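Local structure of probable intron-encoded endonuclease 1 (Wickerhamomyces canadensis, 6X1J) at residues E64-V75 with V99-F107. The protein cleaves DNA at a specific recognition sequence as a LAGLIDADG homing endonuclease, serving the homing of an intron in the mitochondrial 21S rRNA gene. Sequence-based numbering, arbitrary orientation. Where two conformers were deposited one is given.
Sequences EWKNKAYIEHIV and VITWRAQTF. With nucleotides of chain B; nucleotides of chain C.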
# COMPACT_ATOMS: atom_id res chain seq x y z
N GLU A 64 6.10 -6.52 3.35
CA GLU A 64 5.89 -7.98 3.53
C GLU A 64 4.66 -8.39 2.73
O GLU A 64 3.57 -7.86 3.05
CB GLU A 64 5.79 -8.36 5.00
CG GLU A 64 5.67 -9.86 5.21
CD GLU A 64 6.05 -10.34 6.60
OE1 GLU A 64 6.17 -9.48 7.49
OE2 GLU A 64 6.26 -11.57 6.78
N TRP A 65 4.84 -9.24 1.71
CA TRP A 65 3.74 -9.82 0.90
C TRP A 65 3.96 -11.32 0.72
O TRP A 65 5.11 -11.77 0.74
CB TRP A 65 3.59 -9.10 -0.46
CG TRP A 65 2.95 -7.74 -0.37
CD1 TRP A 65 1.62 -7.48 -0.16
CD2 TRP A 65 3.59 -6.46 -0.52
NE1 TRP A 65 1.39 -6.13 -0.16
CE2 TRP A 65 2.57 -5.47 -0.36
CE3 TRP A 65 4.90 -6.03 -0.76
CZ2 TRP A 65 2.84 -4.10 -0.45
CZ3 TRP A 65 5.16 -4.68 -0.86
CH2 TRP A 65 4.15 -3.73 -0.68
N LYS A 66 2.85 -12.04 0.52
CA LYS A 66 2.82 -13.44 0.01
C LYS A 66 3.26 -13.46 -1.44
O LYS A 66 4.04 -14.32 -1.76
CB LYS A 66 1.39 -14.01 0.10
CG LYS A 66 1.25 -15.47 -0.29
CD LYS A 66 -0.20 -15.97 -0.27
CE LYS A 66 -0.28 -17.46 -0.50
NZ LYS A 66 0.10 -18.20 0.74
N ASN A 67 2.74 -12.56 -2.29
CA ASN A 67 2.96 -12.62 -3.75
C ASN A 67 4.37 -12.10 -4.12
O ASN A 67 4.70 -10.95 -3.86
CB ASN A 67 1.82 -11.89 -4.43
CG ASN A 67 1.81 -12.10 -5.93
OD1 ASN A 67 0.80 -12.53 -6.48
ND2 ASN A 67 2.89 -11.77 -6.60
N LYS A 68 5.15 -12.91 -4.80
CA LYS A 68 6.56 -12.62 -5.13
C LYS A 68 6.61 -11.58 -6.23
O LYS A 68 7.42 -10.63 -6.16
CB LYS A 68 7.26 -13.91 -5.59
CG LYS A 68 8.75 -13.80 -5.89
CD LYS A 68 9.37 -15.15 -6.27
CE LYS A 68 10.89 -15.13 -6.34
NZ LYS A 68 11.31 -14.70 -7.68
N ALA A 69 5.82 -11.77 -7.27
CA ALA A 69 5.84 -10.81 -8.39
C ALA A 69 5.46 -9.43 -7.85
O ALA A 69 6.07 -8.48 -8.27
CB ALA A 69 4.96 -11.29 -9.49
N TYR A 70 4.54 -9.35 -6.86
CA TYR A 70 4.03 -8.04 -6.37
C TYR A 70 5.11 -7.28 -5.59
O TYR A 70 5.36 -6.10 -5.92
CB TYR A 70 2.76 -8.19 -5.52
CG TYR A 70 2.13 -6.86 -5.14
CD1 TYR A 70 1.82 -5.92 -6.12
CD2 TYR A 70 1.85 -6.52 -3.83
CE1 TYR A 70 1.25 -4.69 -5.80
CE2 TYR A 70 1.28 -5.30 -3.50
CZ TYR A 70 0.98 -4.38 -4.48
OH TYR A 70 0.42 -3.17 -4.16
N ILE A 71 5.73 -7.91 -4.58
CA ILE A 71 6.83 -7.27 -3.81
C ILE A 71 7.96 -6.87 -4.76
O ILE A 71 8.57 -5.78 -4.54
CB ILE A 71 7.32 -8.13 -2.64
CG1 ILE A 71 8.21 -7.31 -1.71
CG2 ILE A 71 8.05 -9.36 -3.14
CD1 ILE A 71 8.42 -7.93 -0.31
N GLU A 72 8.28 -7.66 -5.77
CA GLU A 72 9.39 -7.29 -6.70
C GLU A 72 9.01 -6.05 -7.53
O GLU A 72 9.88 -5.15 -7.74
CB GLU A 72 9.74 -8.45 -7.63
CG GLU A 72 10.52 -9.56 -6.97
CD GLU A 72 10.73 -10.79 -7.85
OE1 GLU A 72 10.36 -10.74 -9.07
OE2 GLU A 72 11.21 -11.79 -7.33
N HIS A 73 7.73 -5.92 -7.86
CA HIS A 73 7.17 -4.70 -8.51
C HIS A 73 7.30 -3.46 -7.59
O HIS A 73 7.66 -2.38 -8.10
CB HIS A 73 5.72 -4.95 -8.90
CG HIS A 73 5.06 -3.72 -9.41
ND1 HIS A 73 5.30 -3.24 -10.69
CD2 HIS A 73 4.18 -2.88 -8.82
CE1 HIS A 73 4.57 -2.16 -10.89
NE2 HIS A 73 3.88 -1.91 -9.75
N ILE A 74 6.95 -3.58 -6.30
CA ILE A 74 6.96 -2.44 -5.33
C ILE A 74 8.42 -1.98 -5.15
O ILE A 74 8.72 -0.78 -5.34
CB ILE A 74 6.29 -2.87 -4.00
CG1 ILE A 74 4.80 -3.18 -4.17
CG2 ILE A 74 6.53 -1.82 -2.93
CD1 ILE A 74 3.97 -2.00 -4.62
N VAL A 75 9.32 -2.93 -4.92
CA VAL A 75 10.78 -2.66 -4.85
C VAL A 75 11.25 -1.93 -6.12
O VAL A 75 12.00 -0.96 -5.94
CB VAL A 75 11.60 -3.90 -4.51
CG1 VAL A 75 13.08 -3.67 -4.76
CG2 VAL A 75 11.38 -4.29 -3.06
N VAL A 99 4.67 -21.02 7.28
CA VAL A 99 4.08 -19.90 6.49
C VAL A 99 5.21 -19.20 5.73
O VAL A 99 6.20 -18.85 6.37
CB VAL A 99 3.33 -18.90 7.38
CG1 VAL A 99 2.58 -17.93 6.50
CG2 VAL A 99 2.43 -19.59 8.40
N ILE A 100 5.02 -18.96 4.44
CA ILE A 100 6.01 -18.31 3.52
C ILE A 100 5.53 -16.89 3.20
O ILE A 100 4.41 -16.77 2.74
CB ILE A 100 6.17 -19.12 2.21
CG1 ILE A 100 6.68 -20.54 2.48
CG2 ILE A 100 7.05 -18.38 1.21
CD1 ILE A 100 8.18 -20.62 2.67
N THR A 101 6.40 -15.88 3.36
CA THR A 101 6.20 -14.51 2.81
C THR A 101 7.53 -14.02 2.24
O THR A 101 8.55 -14.65 2.52
CB THR A 101 5.71 -13.55 3.91
OG1 THR A 101 6.61 -13.72 5.00
CG2 THR A 101 4.31 -13.82 4.38
N TRP A 102 7.50 -12.94 1.47
CA TRP A 102 8.70 -12.21 0.98
C TRP A 102 8.80 -10.86 1.72
O TRP A 102 7.75 -10.23 1.98
CB TRP A 102 8.65 -12.04 -0.55
CG TRP A 102 8.79 -13.35 -1.29
CD1 TRP A 102 7.80 -14.26 -1.52
CD2 TRP A 102 9.99 -13.91 -1.87
NE1 TRP A 102 8.30 -15.34 -2.20
CE2 TRP A 102 9.63 -15.15 -2.45
CE3 TRP A 102 11.32 -13.49 -1.98
CZ2 TRP A 102 10.53 -15.97 -3.11
CZ3 TRP A 102 12.22 -14.30 -2.65
CH2 TRP A 102 11.83 -15.54 -3.18
N ARG A 103 10.03 -10.44 2.06
CA ARG A 103 10.30 -9.21 2.86
C ARG A 103 11.35 -8.36 2.13
O ARG A 103 12.26 -8.91 1.48
CB ARG A 103 10.78 -9.55 4.28
CG ARG A 103 9.74 -10.23 5.16
CD ARG A 103 10.16 -10.25 6.62
NE ARG A 103 9.16 -10.83 7.51
CZ ARG A 103 9.27 -10.95 8.83
NH1 ARG A 103 10.36 -10.56 9.46
NH2 ARG A 103 8.27 -11.48 9.53
N ALA A 104 11.20 -7.04 2.25
CA ALA A 104 12.15 -6.03 1.76
C ALA A 104 12.00 -4.80 2.66
O ALA A 104 10.98 -4.76 3.44
CB ALA A 104 11.86 -5.73 0.30
N GLN A 105 12.99 -3.88 2.64
CA GLN A 105 13.01 -2.63 3.45
C GLN A 105 13.60 -1.49 2.61
O GLN A 105 14.57 -1.77 1.84
CB GLN A 105 13.88 -2.81 4.70
CG GLN A 105 13.36 -3.83 5.70
CD GLN A 105 13.59 -5.28 5.30
OE1 GLN A 105 14.52 -5.61 4.54
NE2 GLN A 105 12.73 -6.15 5.81
N THR A 106 13.10 -0.28 2.76
CA THR A 106 13.89 0.92 2.34
C THR A 106 14.84 1.15 3.49
O THR A 106 14.55 0.64 4.59
CB THR A 106 13.08 2.19 2.12
OG1 THR A 106 12.67 2.61 3.42
CG2 THR A 106 11.89 1.99 1.21
N PHE A 107 15.91 1.91 3.25
CA PHE A 107 16.64 2.56 4.37
C PHE A 107 15.79 3.75 4.87
O PHE A 107 14.90 4.19 4.16
CB PHE A 107 18.06 2.94 3.95
CG PHE A 107 18.21 3.67 2.63
CD1 PHE A 107 17.65 4.92 2.45
CD2 PHE A 107 19.00 3.14 1.62
CE1 PHE A 107 17.80 5.59 1.25
CE2 PHE A 107 19.16 3.82 0.42
CZ PHE A 107 18.55 5.04 0.23
P DA B 14 -0.57 -10.20 1.87
OP1 DA B 14 -1.44 -9.20 1.19
OP2 DA B 14 0.22 -11.06 0.90
O5' DA B 14 0.39 -9.61 3.00
C5' DA B 14 0.29 -8.28 3.55
C4' DA B 14 -0.66 -8.26 4.72
O4' DA B 14 -0.36 -9.35 5.65
C3' DA B 14 -0.66 -6.98 5.56
O3' DA B 14 -2.00 -6.92 6.05
C2' DA B 14 0.22 -7.37 6.74
C1' DA B 14 -0.15 -8.83 6.94
N9 DA B 14 0.83 -9.68 7.60
C8 DA B 14 1.84 -10.41 7.02
N7 DA B 14 2.56 -11.09 7.88
C5 DA B 14 1.99 -10.78 9.11
C6 DA B 14 2.30 -11.17 10.42
N6 DA B 14 3.28 -12.02 10.72
N1 DA B 14 1.55 -10.67 11.42
C2 DA B 14 0.57 -9.81 11.12
N3 DA B 14 0.18 -9.38 9.93
C4 DA B 14 0.94 -9.90 8.95
P DA B 13 -1.75 -17.07 3.30
OP1 DA B 13 -2.72 -17.31 2.19
OP2 DA B 13 -0.39 -17.61 3.27
O5' DA B 13 -1.56 -15.49 3.47
C5' DA B 13 -2.62 -14.59 3.15
C4' DA B 13 -2.29 -13.20 3.63
O4' DA B 13 -1.99 -13.18 5.05
C3' DA B 13 -1.10 -12.52 2.96
O3' DA B 13 -1.45 -11.15 2.75
C2' DA B 13 0.00 -12.69 3.98
C1' DA B 13 -0.75 -12.54 5.28
N9 DA B 13 -0.13 -13.17 6.45
C8 DA B 13 0.90 -14.07 6.52
N7 DA B 13 1.22 -14.41 7.75
C5 DA B 13 0.32 -13.72 8.53
C6 DA B 13 0.12 -13.66 9.92
N6 DA B 13 0.83 -14.35 10.81
N1 DA B 13 -0.86 -12.84 10.38
C2 DA B 13 -1.57 -12.13 9.50
N3 DA B 13 -1.46 -12.09 8.18
C4 DA B 13 -0.52 -12.94 7.75
P DT C 11 13.97 -15.09 16.64
OP1 DT C 11 14.68 -15.83 17.73
OP2 DT C 11 13.50 -15.84 15.44
O5' DT C 11 12.73 -14.31 17.27
C5' DT C 11 12.92 -13.26 18.23
C4' DT C 11 11.59 -12.71 18.68
O4' DT C 11 11.12 -11.75 17.71
C3' DT C 11 10.45 -13.70 18.87
O3' DT C 11 9.73 -13.16 19.97
C2' DT C 11 9.66 -13.57 17.58
C1' DT C 11 9.80 -12.09 17.30
N1 DT C 11 9.67 -11.69 15.89
C2 DT C 11 8.94 -10.56 15.59
O2 DT C 11 8.36 -9.89 16.44
N3 DT C 11 8.88 -10.26 14.26
C4 DT C 11 9.47 -10.94 13.21
O4 DT C 11 9.33 -10.53 12.06
C5 DT C 11 10.22 -12.11 13.59
C7 DT C 11 10.91 -12.91 12.53
C6 DT C 11 10.30 -12.41 14.90
O HOH W 1 5.72 -12.80 8.88
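Glu64 and Arg103 run side by side from neighbouring antiparallel strands toward the DNA bases. In their salt bridge Arg103 NE meets Glu64 OE2 at 3.1 Å, in the guanidinium plane but well above the carboxylate plane, the planes being 72° apart. The same oxygen takes Thr101 OG1 at 2.8 Å on its anti lone pair, and a water joins it to Arg103 NH2 and the adenine of DA14 of chain B. The guanidinium forks NH1 and NH2 to O4 of DT11 of chain C, a direct base readout; Glu64 OE1 hydrogen-bonds a cytosine N4. Next along, Trp102 N binds Trp65 O at 2.8 Å, while Lys66 N and NZ hold the phosphates of DA14 and DA13 of chain B. On the opposite sheet face packing is tight: the extended Ile71 branch, CG1 anti to the backbone N (chi1 -167°), carries CD1 to 3.3 Å from Trp102 O, Ile71 CG2 lies 3.8 Å from Trp102 CB, and Val75 CG2 is 3.7 Å from Ala104 CB. On the solvent side the exposed Lys68 chain crosses the Trp102 indole, CG 4.1 Å from the five-membered ring centroid (CH-pi), with Lys68 NZ salt-bridged to Glu72 OE2. Helix 68-75 runs nearly parallel (4°) to strand 99-105, axes 8.9 Å apart; beyond, Trp65 NE1 bonds Asp47 and Tyr70 OH bonds Asp147 of helix 138-148, two aspartates that bind one potassium ion.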